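Local structure of GH18 chiitnase (Pseudoalteromonas aurantia, 6K7Z) at residues K3-Y8 against W183-F188; Q157-E162 against Y189-W194; P193-P198 against A230-M235; A221-T226 against G255-W260. The protein probably breaks down chitin as an endo-acting chitinase of glycoside hydrolase family 18, cutting the polysaccharide within the chain. All coordinates share one frame; numbering follows the deposited sequence.

Contact 1: residues K3-Y8 against W183-F188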
loop_
_atom_site.group_PDB
_atom_site.type_symbol
_atom_site.label_atom_id
_atom_site.label_comp_id
_atom_site.label_asym_id
_atom_site.label_seq_id
_atom_site.Cartn_x
_atom_site.Cartn_y
_atom_site.Cartn_z
ATOM N N LYS A 3 2.186 10.765 7.886
ATOM C CA LYS A 3 3.258 9.882 7.447
ATOM C C LYS A 3 3.457 10.060 5.956
ATOM O O LYS A 3 2.528 10.340 5.302
ATOM C CB LYS A 3 2.811 8.449 7.616
ATOM C CG LYS A 3 2.814 7.857 9.000
ATOM C CD LYS A 3 2.165 6.487 8.988
ATOM C CE LYS A 3 1.840 5.997 10.384
ATOM N NZ LYS A 3 1.263 6.984 11.276
ATOM N N THR A 4 4.663 9.839 5.473
ATOM C CA THR A 4 5.012 9.874 4.056
ATOM C C THR A 4 5.434 8.460 3.661
ATOM O O THR A 4 6.211 7.877 4.313
ATOM C CB THR A 4 6.054 10.926 3.717
ATOM O OG1 THR A 4 7.159 10.799 4.552
ATOM C CG2 THR A 4 5.402 12.282 3.859
ATOM N N ILE A 5 4.845 7.975 2.577
ATOM C CA ILE A 5 5.004 6.591 2.164
ATOM C C ILE A 5 5.291 6.562 0.670
ATOM O O ILE A 5 4.717 7.343 -0.097
ATOM C CB ILE A 5 3.745 5.779 2.517
ATOM C CG1 ILE A 5 3.470 5.909 4.019
ATOM C CG2 ILE A 5 3.890 4.302 2.111
ATOM C CD1 ILE A 5 2.356 5.079 4.512
ATOM N N THR A 6 6.190 5.674 0.250
ATOM C CA THR A 6 6.419 5.501 -1.176
ATOM C C THR A 6 6.570 4.024 -1.480
ATOM O O THR A 6 6.943 3.233 -0.614
ATOM C CB THR A 6 7.655 6.284 -1.671
ATOM O OG1 THR A 6 7.762 6.171 -3.098
ATOM C CG2 THR A 6 8.941 5.786 -1.002
ATOM N N TYR A 7 6.265 3.659 -2.723
ATOM C CA TYR A 7 6.550 2.330 -3.251
ATOM C C TYR A 7 7.839 2.338 -4.061
ATOM O O TYR A 7 8.088 3.254 -4.849
ATOM C CB TYR A 7 5.420 1.821 -4.140
ATOM C CG TYR A 7 4.199 1.386 -3.377
ATOM C CD1 TYR A 7 3.269 2.329 -2.936
ATOM C CD2 TYR A 7 3.980 0.052 -3.089
ATOM C CE1 TYR A 7 2.162 1.956 -2.220
ATOM C CE2 TYR A 7 2.853 -0.341 -2.369
ATOM C CZ TYR A 7 1.957 0.622 -1.945
ATOM O OH TYR A 7 0.846 0.266 -1.237
ATOM N N TYR A 8 8.654 1.303 -3.877
ATOM C CA TYR A 8 9.875 1.140 -4.651
ATOM C C TYR A 8 9.702 -0.088 -5.537
ATOM O O TYR A 8 9.729 -1.219 -5.049
ATOM C CB TYR A 8 11.084 1.011 -3.735
ATOM C CG TYR A 8 12.405 1.019 -4.472
ATOM C CD1 TYR A 8 12.998 2.218 -4.824
ATOM C CD2 TYR A 8 13.058 -0.159 -4.807
ATOM C CE1 TYR A 8 14.207 2.260 -5.482
ATOM C CE2 TYR A 8 14.286 -0.122 -5.486
ATOM C CZ TYR A 8 14.842 1.100 -5.823
ATOM O OH TYR A 8 16.063 1.190 -6.488
ATOM N N TRP A 183 -2.702 1.082 8.586
ATOM C CA TRP A 183 -3.270 2.139 7.754
ATOM C C TRP A 183 -3.591 1.585 6.373
ATOM O O TRP A 183 -3.184 0.480 6.008
ATOM C CB TRP A 183 -2.335 3.345 7.633
ATOM C CG TRP A 183 -0.988 3.031 7.067
ATOM C CD1 TRP A 183 -0.664 2.882 5.743
ATOM C CD2 TRP A 183 0.226 2.854 7.800
ATOM N NE1 TRP A 183 0.672 2.607 5.618
ATOM C CE2 TRP A 183 1.242 2.581 6.864
ATOM C CE3 TRP A 183 0.556 2.898 9.159
ATOM C CZ2 TRP A 183 2.561 2.358 7.243
ATOM C CZ3 TRP A 183 1.869 2.672 9.531
ATOM C CH2 TRP A 183 2.852 2.396 8.582
ATOM N N LEU A 184 -4.330 2.383 5.614
ATOM C CA LEU A 184 -4.705 2.085 4.239
ATOM C C LEU A 184 -3.998 3.066 3.320
ATOM O O LEU A 184 -4.101 4.278 3.522
ATOM C CB LEU A 184 -6.213 2.226 4.038
ATOM C CG LEU A 184 -7.148 1.410 4.921
ATOM C CD1 LEU A 184 -8.606 1.733 4.559
ATOM C CD2 LEU A 184 -6.849 -0.091 4.766
ATOM N N ASN A 185 -3.297 2.546 2.314
ATOM C CA ASN A 185 -2.706 3.390 1.268
ATOM C C ASN A 185 -3.735 3.501 0.151
ATOM O O ASN A 185 -3.762 2.676 -0.762
ATOM C CB ASN A 185 -1.405 2.784 0.752
ATOM C CG ASN A 185 -0.321 2.696 1.823
ATOM O OD1 ASN A 185 -0.047 3.664 2.533
ATOM N ND2 ASN A 185 0.306 1.524 1.932
ATOM N N VAL A 186 -4.612 4.508 0.226
ATOM C CA VAL A 186 -5.692 4.632 -0.753
ATOM C C VAL A 186 -5.125 5.152 -2.072
ATOM O O VAL A 186 -4.484 6.208 -2.116
ATOM C CB VAL A 186 -6.812 5.552 -0.242
ATOM C CG1 VAL A 186 -7.954 5.585 -1.252
ATOM C CG2 VAL A 186 -7.307 5.098 1.140
ATOM N N GLN A 187 -5.376 4.423 -3.162
ATOM C CA GLN A 187 -4.844 4.784 -4.477
ATOM C C GLN A 187 -5.818 5.725 -5.170
ATOM O O GLN A 187 -6.719 5.301 -5.896
ATOM C CB GLN A 187 -4.600 3.542 -5.326
ATOM C CG GLN A 187 -3.815 2.447 -4.635
ATOM C CD GLN A 187 -3.471 1.306 -5.579
ATOM O OE1 GLN A 187 -3.367 1.505 -6.791
ATOM N NE2 GLN A 187 -3.285 0.101 -5.025
ATOM N N PHE A 188 -5.621 7.029 -4.977
ATOM C CA PHE A 188 -6.476 7.988 -5.656
ATOM C C PHE A 188 -5.989 8.213 -7.084
ATOM O O PHE A 188 -5.745 9.352 -7.499
ATOM C CB PHE A 188 -6.541 9.305 -4.871
ATOM C CG PHE A 188 -7.354 9.211 -3.601
ATOM C CD1 PHE A 188 -8.737 9.067 -3.656
ATOM C CD2 PHE A 188 -6.735 9.240 -2.350
ATOM C CE1 PHE A 188 -9.489 8.979 -2.501
ATOM C CE2 PHE A 188 -7.489 9.160 -1.181
ATOM C CZ PHE A 188 -8.871 9.023 -1.258
#
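Lys-3 lays its aliphatic chain over one face of the Trp-183 indole. CD sits 4.0 Å from the centroid of the six-membered ring, 16° off the ring normal, a CH-pi contact shifted toward the rim. CE follows and comes to 3.4 Å from Trp-183 CZ3. The chain then bends at the last torsion (chi4 43°), which sets NZ aside from the straight line of the methylenes. NZ makes a salt bridge with Glu-217. Ile-5 reaches the same indole obliquely. Its CD1 is 3.2 Å from Trp-183 NE1, a tight approach, and 3.4 Å from Asn-185 OD1. The methyl is thus wedged between ring and amide, with the Ile-5 and Asn-185 side chains crossing at about a right angle. Further along, the Tyr-7 ring stands 79° from the Asn-185 amide plane, and Tyr-7 OH lies 3.5 Å from Asn-185 ND2. The two strands are not neighbours in the sheet. Their axes come no closer than 10.0 Å, and the side chains meet inside the (beta/alpha)8 barrel. An alanine in place of Trp-183 would probably open a gap in the barrel interior and leave Ile-5 CD1 and the Lys-3 methylenes without their aromatic partner. Tyr-7 OH is hydrogen-bonded to Asp-113, and Asn-185 ND2 reaches the same carboxylate weakly. By sequence, Asp-113 belongs to the DxxDxDxE signature of family 18. The contact therefore grades from apolar packing at Trp-183 to a polar group that probably lies close to the catalytic centre.

Contact 2: residues Q157-E162 against Y189-W194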
loop_
_atom_site.group_PDB
_atom_site.type_symbol
_atom_site.label_atom_id
_atom_site.label_comp_id
_atom_site.label_asym_id
_atom_site.label_seq_id
_atom_site.Cartn_x
_atom_site.Cartn_y
_atom_site.Cartn_z
ATOM N N GLN A 157 -8.228 0.676 -3.462
ATOM C CA GLN A 157 -8.710 1.703 -4.370
ATOM C C GLN A 157 -10.031 2.270 -3.861
ATOM O O GLN A 157 -10.728 1.620 -3.077
ATOM C CB GLN A 157 -8.865 1.116 -5.766
ATOM C CG GLN A 157 -7.520 0.689 -6.334
ATOM C CD GLN A 157 -7.655 -0.254 -7.498
ATOM O OE1 GLN A 157 -8.122 0.130 -8.573
ATOM N NE2 GLN A 157 -7.249 -1.499 -7.294
ATOM N N PRO A 158 -10.380 3.493 -4.257
ATOM C CA PRO A 158 -11.522 4.184 -3.644
ATOM C C PRO A 158 -12.816 3.383 -3.709
ATOM O O PRO A 158 -13.561 3.372 -2.721
ATOM C CB PRO A 158 -11.621 5.487 -4.454
ATOM C CG PRO A 158 -10.195 5.784 -4.809
ATOM C CD PRO A 158 -9.571 4.415 -5.084
ATOM N N PRO A 159 -13.144 2.714 -4.827
ATOM C CA PRO A 159 -14.426 1.978 -4.843
ATOM C C PRO A 159 -14.533 0.941 -3.742
ATOM O O PRO A 159 -15.646 0.629 -3.296
ATOM C CB PRO A 159 -14.449 1.328 -6.232
ATOM C CG PRO A 159 -13.617 2.226 -7.079
ATOM C CD PRO A 159 -12.506 2.687 -6.161
ATOM N N TYR A 160 -13.399 0.417 -3.278
ATOM C CA TYR A 160 -13.407 -0.593 -2.229
ATOM C C TYR A 160 -13.954 -0.059 -0.912
ATOM O O TYR A 160 -14.359 -0.859 -0.057
ATOM C CB TYR A 160 -11.998 -1.116 -1.987
ATOM C CG TYR A 160 -11.318 -1.829 -3.141
ATOM C CD1 TYR A 160 -11.974 -2.083 -4.348
ATOM C CD2 TYR A 160 -9.998 -2.239 -3.017
ATOM C CE1 TYR A 160 -11.316 -2.747 -5.385
ATOM C CE2 TYR A 160 -9.348 -2.899 -4.033
ATOM C CZ TYR A 160 -9.999 -3.143 -5.213
ATOM O OH TYR A 160 -9.316 -3.805 -6.206
ATOM N N LEU A 161 -13.949 1.262 -0.727
ATOM C CA LEU A 161 -14.265 1.916 0.540
ATOM C C LEU A 161 -15.565 2.716 0.492
ATOM O O LEU A 161 -15.896 3.416 1.457
ATOM C CB LEU A 161 -13.110 2.834 0.945
ATOM C CG LEU A 161 -11.806 2.109 1.302
ATOM C CD1 LEU A 161 -10.602 3.036 1.234
ATOM C CD2 LEU A 161 -11.908 1.478 2.675
ATOM N N GLU A 162 -16.311 2.622 -0.597
ATOM C CA GLU A 162 -17.536 3.388 -0.781
ATOM C C GLU A 162 -18.688 2.645 -0.111
ATOM O O GLU A 162 -19.144 1.610 -0.612
ATOM C CB GLU A 162 -17.787 3.606 -2.269
ATOM C CG GLU A 162 -16.815 4.611 -2.897
ATOM C CD GLU A 162 -17.111 6.028 -2.455
ATOM O OE1 GLU A 162 -18.294 6.421 -2.540
ATOM O OE2 GLU A 162 -16.184 6.743 -2.010
ATOM N N TYR A 189 -5.855 7.132 -7.842
ATOM C CA TYR A 189 -5.465 7.201 -9.242
ATOM C C TYR A 189 -5.941 5.923 -9.916
ATOM O O TYR A 189 -6.349 4.967 -9.255
ATOM C CB TYR A 189 -3.954 7.399 -9.403
ATOM C CG TYR A 189 -3.114 6.493 -8.542
ATOM C CD1 TYR A 189 -2.773 6.860 -7.244
ATOM C CD2 TYR A 189 -2.668 5.266 -9.016
ATOM C CE1 TYR A 189 -2.006 6.030 -6.443
ATOM C CE2 TYR A 189 -1.895 4.435 -8.229
ATOM C CZ TYR A 189 -1.560 4.820 -6.946
ATOM O OH TYR A 189 -0.792 3.985 -6.149
ATOM N N ASN A 190 -5.932 5.942 -11.251
ATOM C CA ASN A 190 -6.471 4.843 -12.059
ATOM C C ASN A 190 -7.920 4.543 -11.711
ATOM O O ASN A 190 -8.392 3.421 -11.915
ATOM C CB ASN A 190 -5.639 3.567 -11.916
ATOM C CG ASN A 190 -4.207 3.752 -12.369
ATOM O OD1 ASN A 190 -3.928 4.556 -13.264
ATOM N ND2 ASN A 190 -3.288 3.005 -11.758
ATOM N N ASN A 191 -8.635 5.534 -11.186
ATOM C CA ASN A 191 -9.993 5.321 -10.686
ATOM C C ASN A 191 -10.800 6.582 -10.868
ATOM O O ASN A 191 -10.863 7.434 -9.973
ATOM C CB ASN A 191 -9.999 4.910 -9.215
ATOM C CG ASN A 191 -9.757 3.439 -9.025
ATOM O OD1 ASN A 191 -10.674 2.630 -9.181
ATOM N ND2 ASN A 191 -8.528 3.076 -8.663
ATOM N N PRO A 192 -11.465 6.729 -12.010
ATOM C CA PRO A 192 -12.485 7.772 -12.140
ATOM C C PRO A 192 -13.671 7.418 -11.249
ATOM O O PRO A 192 -13.948 6.235 -11.070
ATOM C CB PRO A 192 -12.867 7.716 -13.623
ATOM C CG PRO A 192 -11.808 6.887 -14.286
ATOM C CD PRO A 192 -11.334 5.926 -13.233
ATOM N N PRO A 193 -14.384 8.410 -10.717
ATOM C CA PRO A 193 -14.210 9.855 -10.912
ATOM C C PRO A 193 -13.299 10.522 -9.887
ATOM O O PRO A 193 -13.280 11.752 -9.797
ATOM C CB PRO A 193 -15.633 10.383 -10.773
ATOM C CG PRO A 193 -16.244 9.468 -9.763
ATOM C CD PRO A 193 -15.642 8.103 -10.011
ATOM N N TRP A 194 -12.543 9.731 -9.126
ATOM C CA TRP A 194 -11.596 10.317 -8.183
ATOM C C TRP A 194 -10.359 10.873 -8.876
ATOM O O TRP A 194 -9.796 11.865 -8.412
ATOM C CB TRP A 194 -11.157 9.286 -7.145
ATOM C CG TRP A 194 -12.258 8.855 -6.275
ATOM C CD1 TRP A 194 -12.632 9.410 -5.092
ATOM C CD2 TRP A 194 -13.140 7.762 -6.511
ATOM N NE1 TRP A 194 -13.700 8.723 -4.567
ATOM C CE2 TRP A 194 -14.035 7.709 -5.424
ATOM C CE3 TRP A 194 -13.263 6.820 -7.538
ATOM C CZ2 TRP A 194 -15.046 6.758 -5.336
ATOM C CZ3 TRP A 194 -14.270 5.872 -7.447
ATOM C CH2 TRP A 194 -15.141 5.845 -6.352
HETATM O O HOH W 1 -10.954 -0.123 -8.934
#
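Trp-194 carries Pro-158 on one face of its indole. Pro-158 CB lies 3.5 Å from the centroid of the six-membered ring and 16° off the normal, a CH-pi contact over the ring centre. Glu-162 comes to the ring edge, its CD in the indole plane and its OE2 3.5 Å from Trp-194 CZ2. The backbone O of Asn-191 also lies at the edge, in plane. Pro-159 approaches obliquely, with CG 3.7 Å from Trp-194 CZ3. The polar ends are held by helix 198-209: Trp-194 NE1 bonds to Ser-204 OG, and Glu-162 OE2 to Tyr-208 OH. An alanine in place of Trp-194 would probably leave both prolines facing a gap and Ser-204 without its indole donor. The two segments are loops that follow strands 151-154 and 183-187. They lie at the C-terminal end of the barrel, where family 18 enzymes bind their substrate. Here the amides of Gln-157 and Asn-191 meet with planes 60° apart. Asn-191 ND2 donates to Gln-157 OE1 over 3.0 Å, nearly straight and on a carbonyl lone pair. It also donates to Tyr-189 O at 2.9 Å, so one nitrogen serves two acceptors and the amide is fixed against flipping. A water donates to both Gln-157 OE1 (2.9 Å) and Asn-191 OD1 (2.8 Å), bridging the two oxygens. Gln-157 also packs on Glu-117 of the family signature sequence.

Contact 3: residues P193-P198 against A230-M235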
loop_
_atom_site.group_PDB
_atom_site.type_symbol
_atom_site.label_atom_id
_atom_site.label_comp_id
_atom_site.label_asym_id
_atom_site.label_seq_id
_atom_site.Cartn_x
_atom_site.Cartn_y
_atom_site.Cartn_z
ATOM N N PRO A 193 -14.384 8.410 -10.717
ATOM C CA PRO A 193 -14.210 9.855 -10.912
ATOM C C PRO A 193 -13.299 10.522 -9.887
ATOM O O PRO A 193 -13.280 11.752 -9.797
ATOM C CB PRO A 193 -15.633 10.383 -10.773
ATOM C CG PRO A 193 -16.244 9.468 -9.763
ATOM C CD PRO A 193 -15.642 8.103 -10.011
ATOM N N TRP A 194 -12.543 9.731 -9.126
ATOM C CA TRP A 194 -11.596 10.317 -8.183
ATOM C C TRP A 194 -10.359 10.873 -8.876
ATOM O O TRP A 194 -9.796 11.865 -8.412
ATOM C CB TRP A 194 -11.157 9.286 -7.145
ATOM C CG TRP A 194 -12.258 8.855 -6.275
ATOM C CD1 TRP A 194 -12.632 9.410 -5.092
ATOM C CD2 TRP A 194 -13.140 7.762 -6.511
ATOM N NE1 TRP A 194 -13.700 8.723 -4.567
ATOM C CE2 TRP A 194 -14.035 7.709 -5.424
ATOM C CE3 TRP A 194 -13.263 6.820 -7.538
ATOM C CZ2 TRP A 194 -15.046 6.758 -5.336
ATOM C CZ3 TRP A 194 -14.270 5.872 -7.447
ATOM C CH2 TRP A 194 -15.141 5.845 -6.352
ATOM N N SER A 195 -9.899 10.226 -9.945
ATOM C CA SER A 195 -8.640 10.600 -10.587
ATOM C C SER A 195 -8.630 12.073 -10.963
ATOM O O SER A 195 -9.513 12.545 -11.685
ATOM C CB SER A 195 -8.410 9.740 -11.831
ATOM O OG SER A 195 -7.967 8.432 -11.495
ATOM N N ALA A 196 -7.638 12.796 -10.439
ATOM C CA ALA A 196 -7.389 14.205 -10.766
ATOM C C ALA A 196 -8.598 15.081 -10.466
ATOM O O ALA A 196 -8.797 16.130 -11.093
ATOM C CB ALA A 196 -6.954 14.369 -12.225
ATOM N N ASN A 197 -9.404 14.665 -9.488
ATOM C CA ASN A 197 -10.638 15.349 -9.113
ATOM C C ASN A 197 -10.547 15.670 -7.627
ATOM O O ASN A 197 -11.122 14.957 -6.788
ATOM C CB ASN A 197 -11.842 14.473 -9.455
ATOM C CG ASN A 197 -13.162 15.129 -9.161
ATOM O OD1 ASN A 197 -13.238 16.149 -8.478
ATOM N ND2 ASN A 197 -14.233 14.524 -9.669
ATOM N N PRO A 198 -9.847 16.750 -7.263
ATOM C CA PRO A 198 -9.565 16.998 -5.837
ATOM C C PRO A 198 -10.796 17.049 -4.956
ATOM O O PRO A 198 -10.773 16.516 -3.839
ATOM C CB PRO A 198 -8.851 18.361 -5.853
ATOM C CG PRO A 198 -8.346 18.531 -7.231
ATOM C CD PRO A 198 -9.288 17.802 -8.136
ATOM N N ALA A 230 0.733 6.727 -13.726
ATOM C CA ALA A 230 -0.610 6.167 -13.658
ATOM C C ALA A 230 -1.336 6.456 -14.959
ATOM O O ALA A 230 -1.078 7.468 -15.610
ATOM C CB ALA A 230 -1.405 6.737 -12.479
ATOM N N GLY A 231 -2.253 5.552 -15.321
ATOM C CA GLY A 231 -3.124 5.809 -16.454
ATOM C C GLY A 231 -3.985 7.044 -16.273
ATOM O O GLY A 231 -4.248 7.772 -17.233
ATOM N N SER A 232 -4.433 7.305 -15.046
ATOM C CA SER A 232 -5.237 8.487 -14.765
ATOM C C SER A 232 -4.963 8.950 -13.345
ATOM O O SER A 232 -4.612 8.149 -12.477
ATOM C CB SER A 232 -6.733 8.202 -14.941
ATOM O OG SER A 232 -7.170 7.197 -14.030
ATOM N N GLY A 233 -5.118 10.251 -13.112
ATOM C CA GLY A 233 -5.041 10.794 -11.771
ATOM C C GLY A 233 -3.827 11.642 -11.464
ATOM O O GLY A 233 -3.720 12.140 -10.333
ATOM N N TYR A 234 -2.911 11.838 -12.408
ATOM C CA TYR A 234 -1.799 12.737 -12.132
ATOM C C TYR A 234 -2.315 14.144 -11.856
ATOM O O TYR A 234 -3.201 14.657 -12.552
ATOM C CB TYR A 234 -0.798 12.771 -13.286
ATOM C CG TYR A 234 0.149 13.953 -13.157
ATOM C CD1 TYR A 234 1.251 13.906 -12.299
ATOM C CD2 TYR A 234 -0.083 15.124 -13.861
ATOM C CE1 TYR A 234 2.103 14.990 -12.166
ATOM C CE2 TYR A 234 0.757 16.218 -13.731
ATOM C CZ TYR A 234 1.846 16.148 -12.887
ATOM O OH TYR A 234 2.673 17.242 -12.763
ATOM N N MET A 235 -1.768 14.756 -10.812
ATOM C CA MET A 235 -2.001 16.150 -10.519
ATOM C C MET A 235 -0.665 16.784 -10.163
ATOM O O MET A 235 0.155 16.156 -9.482
ATOM C CB MET A 235 -2.994 16.343 -9.363
ATOM C CG MET A 235 -4.412 15.925 -9.692
ATOM S SD MET A 235 -5.509 16.304 -8.336
ATOM C CE MET A 235 -4.894 15.161 -7.097
HETATM O O HOH W 2 -5.736 11.961 -8.539
#
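Met-235 reaches from its own loop to Ala-196 and Pro-198. Its CB is directed toward the segment 193-198. CG lies anti to the carbonyl carbon (chi1 -68°) and comes to 3.6 Å from Ala-196 CA. SD comes next, 3.8 Å from Pro-198 CG and also close to Ala-196 CA. The chain then bends (chi3 -67°), and CE ends 3.5 Å from Phe-223 CE1 of strand 219-224. Every atom from CG onward is in apolar packing, and Ile-201 and Ile-240 of the flanking helices touch the same side chain. The other end of the contact is polar. The hydroxyls of Ser-195 and Ser-232 share a hydrogen bond, OG to OG 2.9 Å. Ser-195 OG is also bonded to Asn-191 N. Between the two ends the backbones lie very close: Ser-195 CA is 3.8 Å from Gly-233 CA. A side chain at Gly-233 would crowd Ser-195 OG and the carbonyl oxygen of Ser-232. A water bridges the loops here, accepting from Ala-196 N (2.8 Å) and donating to Gly-233 O (2.7 Å). Ala-196 has a positive phi, as expected at the third position of the type II turn from Trp-194 to Asn-197. The turn is closed by Asn-197 N to Trp-194 O. Asn-197 is the N-cap of helix 198-209: OD1 bonds weakly to Gln-200 N, while ND2 donates to Pro-193 O (2.9 Å). The arrangement is that of two beta-alpha loops of a TIM barrel, packed together just before their helices begin.

Contact 4: residues A221-T226 against G255-W260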
loop_
_atom_site.group_PDB
_atom_site.type_symbol
_atom_site.label_atom_id
_atom_site.label_comp_id
_atom_site.label_asym_id
_atom_site.label_seq_id
_atom_site.Cartn_x
_atom_site.Cartn_y
_atom_site.Cartn_z
ATOM N N ALA A 221 -3.515 9.190 1.764
ATOM C CA ALA A 221 -3.950 9.538 0.416
ATOM C C ALA A 221 -2.797 9.343 -0.562
ATOM O O ALA A 221 -1.737 9.956 -0.403
ATOM C CB ALA A 221 -4.461 10.975 0.370
ATOM N N GLY A 222 -2.996 8.498 -1.569
ATOM C CA GLY A 222 -1.926 8.091 -2.482
ATOM C C GLY A 222 -2.086 8.710 -3.862
ATOM O O GLY A 222 -3.207 8.810 -4.385
ATOM N N PHE A 223 -0.958 9.098 -4.464
ATOM C CA PHE A 223 -0.955 9.827 -5.734
ATOM C C PHE A 223 0.211 9.386 -6.604
ATOM O O PHE A 223 1.237 8.933 -6.086
ATOM C CB PHE A 223 -0.855 11.343 -5.500
ATOM C CG PHE A 223 -2.015 11.897 -4.750
ATOM C CD1 PHE A 223 -3.195 12.194 -5.410
ATOM C CD2 PHE A 223 -1.952 12.077 -3.377
ATOM C CE1 PHE A 223 -4.282 12.677 -4.712
ATOM C CE2 PHE A 223 -3.046 12.565 -2.675
ATOM C CZ PHE A 223 -4.204 12.867 -3.343
ATOM N N PRO A 224 0.099 9.547 -7.926
ATOM C CA PRO A 224 1.263 9.329 -8.795
ATOM C C PRO A 224 2.196 10.526 -8.737
ATOM O O PRO A 224 1.749 11.674 -8.652
ATOM C CB PRO A 224 0.651 9.192 -10.198
ATOM C CG PRO A 224 -0.777 9.648 -10.083
ATOM C CD PRO A 224 -1.062 10.067 -8.675
ATOM N N VAL A 225 3.503 10.256 -8.792
ATOM C CA VAL A 225 4.471 11.351 -8.774
ATOM C C VAL A 225 4.426 12.112 -10.088
ATOM O O VAL A 225 4.338 13.344 -10.104
ATOM C CB VAL A 225 5.886 10.832 -8.479
ATOM C CG1 VAL A 225 6.889 11.982 -8.495
ATOM C CG2 VAL A 225 5.914 10.102 -7.142
ATOM N N THR A 226 4.490 11.392 -11.199
ATOM C CA THR A 226 4.499 11.986 -12.529
ATOM C C THR A 226 3.360 11.444 -13.372
ATOM O O THR A 226 2.720 10.438 -13.041
ATOM C CB THR A 226 5.797 11.691 -13.275
ATOM O OG1 THR A 226 5.897 10.269 -13.491
ATOM C CG2 THR A 226 7.012 12.214 -12.496
ATOM N N GLY A 255 -3.885 11.652 7.666
ATOM C CA GLY A 255 -3.002 10.566 8.051
ATOM C C GLY A 255 -1.683 10.578 7.305
ATOM O O GLY A 255 -0.643 10.228 7.872
ATOM N N GLY A 256 -1.701 10.954 6.037
ATOM C CA GLY A 256 -0.453 11.076 5.310
ATOM C C GLY A 256 -0.661 11.036 3.808
ATOM O O GLY A 256 -1.788 11.057 3.308
ATOM N N ILE A 257 0.475 10.971 3.104
ATOM C CA ILE A 257 0.530 10.962 1.647
ATOM C C ILE A 257 1.405 9.806 1.201
ATOM O O ILE A 257 2.536 9.662 1.679
ATOM C CB ILE A 257 1.091 12.280 1.088
ATOM C CG1 ILE A 257 0.132 13.433 1.378
ATOM C CG2 ILE A 257 1.368 12.145 -0.418
ATOM C CD1 ILE A 257 -1.179 13.343 0.594
ATOM N N MET A 258 0.891 9.006 0.273
ATOM C CA MET A 258 1.618 7.914 -0.365
ATOM C C MET A 258 1.881 8.287 -1.817
ATOM O O MET A 258 1.139 9.081 -2.402
ATOM C CB MET A 258 0.808 6.606 -0.276
ATOM C CG MET A 258 1.417 5.416 -1.044
ATOM S SD MET A 258 0.833 5.346 -2.759
ATOM C CE MET A 258 -0.770 4.577 -2.576
ATOM N N ASN A 259 2.948 7.750 -2.405
ATOM C CA ASN A 259 3.129 7.961 -3.835
ATOM C C ASN A 259 3.525 6.675 -4.541
ATOM O O ASN A 259 4.123 5.759 -3.961
ATOM C CB ASN A 259 4.154 9.079 -4.155
ATOM C CG ASN A 259 5.594 8.679 -3.872
ATOM O OD1 ASN A 259 6.129 7.733 -4.457
ATOM N ND2 ASN A 259 6.247 9.447 -3.012
ATOM N N TRP A 260 3.142 6.622 -5.806
ATOM C CA TRP A 260 3.673 5.659 -6.760
ATOM C C TRP A 260 4.399 6.506 -7.795
ATOM O O TRP A 260 3.752 7.326 -8.448
ATOM C CB TRP A 260 2.552 4.831 -7.414
ATOM C CG TRP A 260 3.086 3.816 -8.378
ATOM C CD1 TRP A 260 3.361 4.004 -9.709
ATOM C CD2 TRP A 260 3.476 2.474 -8.073
ATOM N NE1 TRP A 260 3.870 2.846 -10.254
ATOM C CE2 TRP A 260 3.951 1.891 -9.270
ATOM C CE3 TRP A 260 3.447 1.698 -6.908
ATOM C CZ2 TRP A 260 4.407 0.567 -9.332
ATOM C CZ3 TRP A 260 3.895 0.392 -6.969
ATOM C CH2 TRP A 260 4.373 -0.164 -8.171
#
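Ala-221 to Pro-224 and Ile-257 to Trp-260 pair as parallel neighbours, the two strands of a beta-alpha-beta unit whose crossover is helix 237-251. The unit belongs to the TIM barrel. Five backbone hydrogen bonds join the segments, beginning with Ala-221 N to Gly-256 O (3.0 Å) and ending with Val-225 N to Trp-260 O (3.0 Å). CA-H...O contacts lie among them, such as Asn-259 CA to Phe-223 O (3.1 Å). Gly-222, Met-258, Pro-224 and Trp-260 belong to the face turned to the barrel interior. There Met-258 folds over the glycine, with CE 3.7 Å from Gly-222 CA. The bend at chi2 (-89°) turns SD back, also close to that CA. A CB at Gly-222 would clash with the methyl. Met-258 also packs on Ile-5 and Tyr-7. Ala-221, Phe-223, Ile-257 and Asn-259 lie on the other face, toward the helices. Ile-257 CD1 touches the edge of the Phe-223 ring, 3.8 Å from CE2, and nears Ala-221 CB. Ile-240, Val-244 and Ile-245 of helix 237-251 pack on this patch, and Trp-270 and Ile-274 of helix 269-277 touch Ile-257. Val-225 CG2 lies 3.6 Å from Asn-259 CG, a methyl against an amide. That amide is held at both ends from outside the pair, OD1 by Thr-6 OG1 and ND2 by Tyr-23 OH. The backbone bonds fix the register of the strands. The apolar patch packs the pair against these helices, while the buried Asn-259 amide has its polar needs met and its rotation set.

Overall arrangement
The first strand begins the chain, and contact 1 brings it across the barrel interior to strand 183-187, spanning the first half of the fold and more. Contact 2 opens within that span and closes just after it, so the two cross. It ties the loop after strand 151-154 to the loop after strand 183-187. Contact 3 starts on the residues where contact 2 ends, sharing Pro-193 and Trp-194, and joins that loop to the next one. Contact 4 opens inside contact 3 and crosses it, pairing strand 219-224 with 256-260. Strand 256-260 pairs in turn with strand 3-8, which leads back to contact 1.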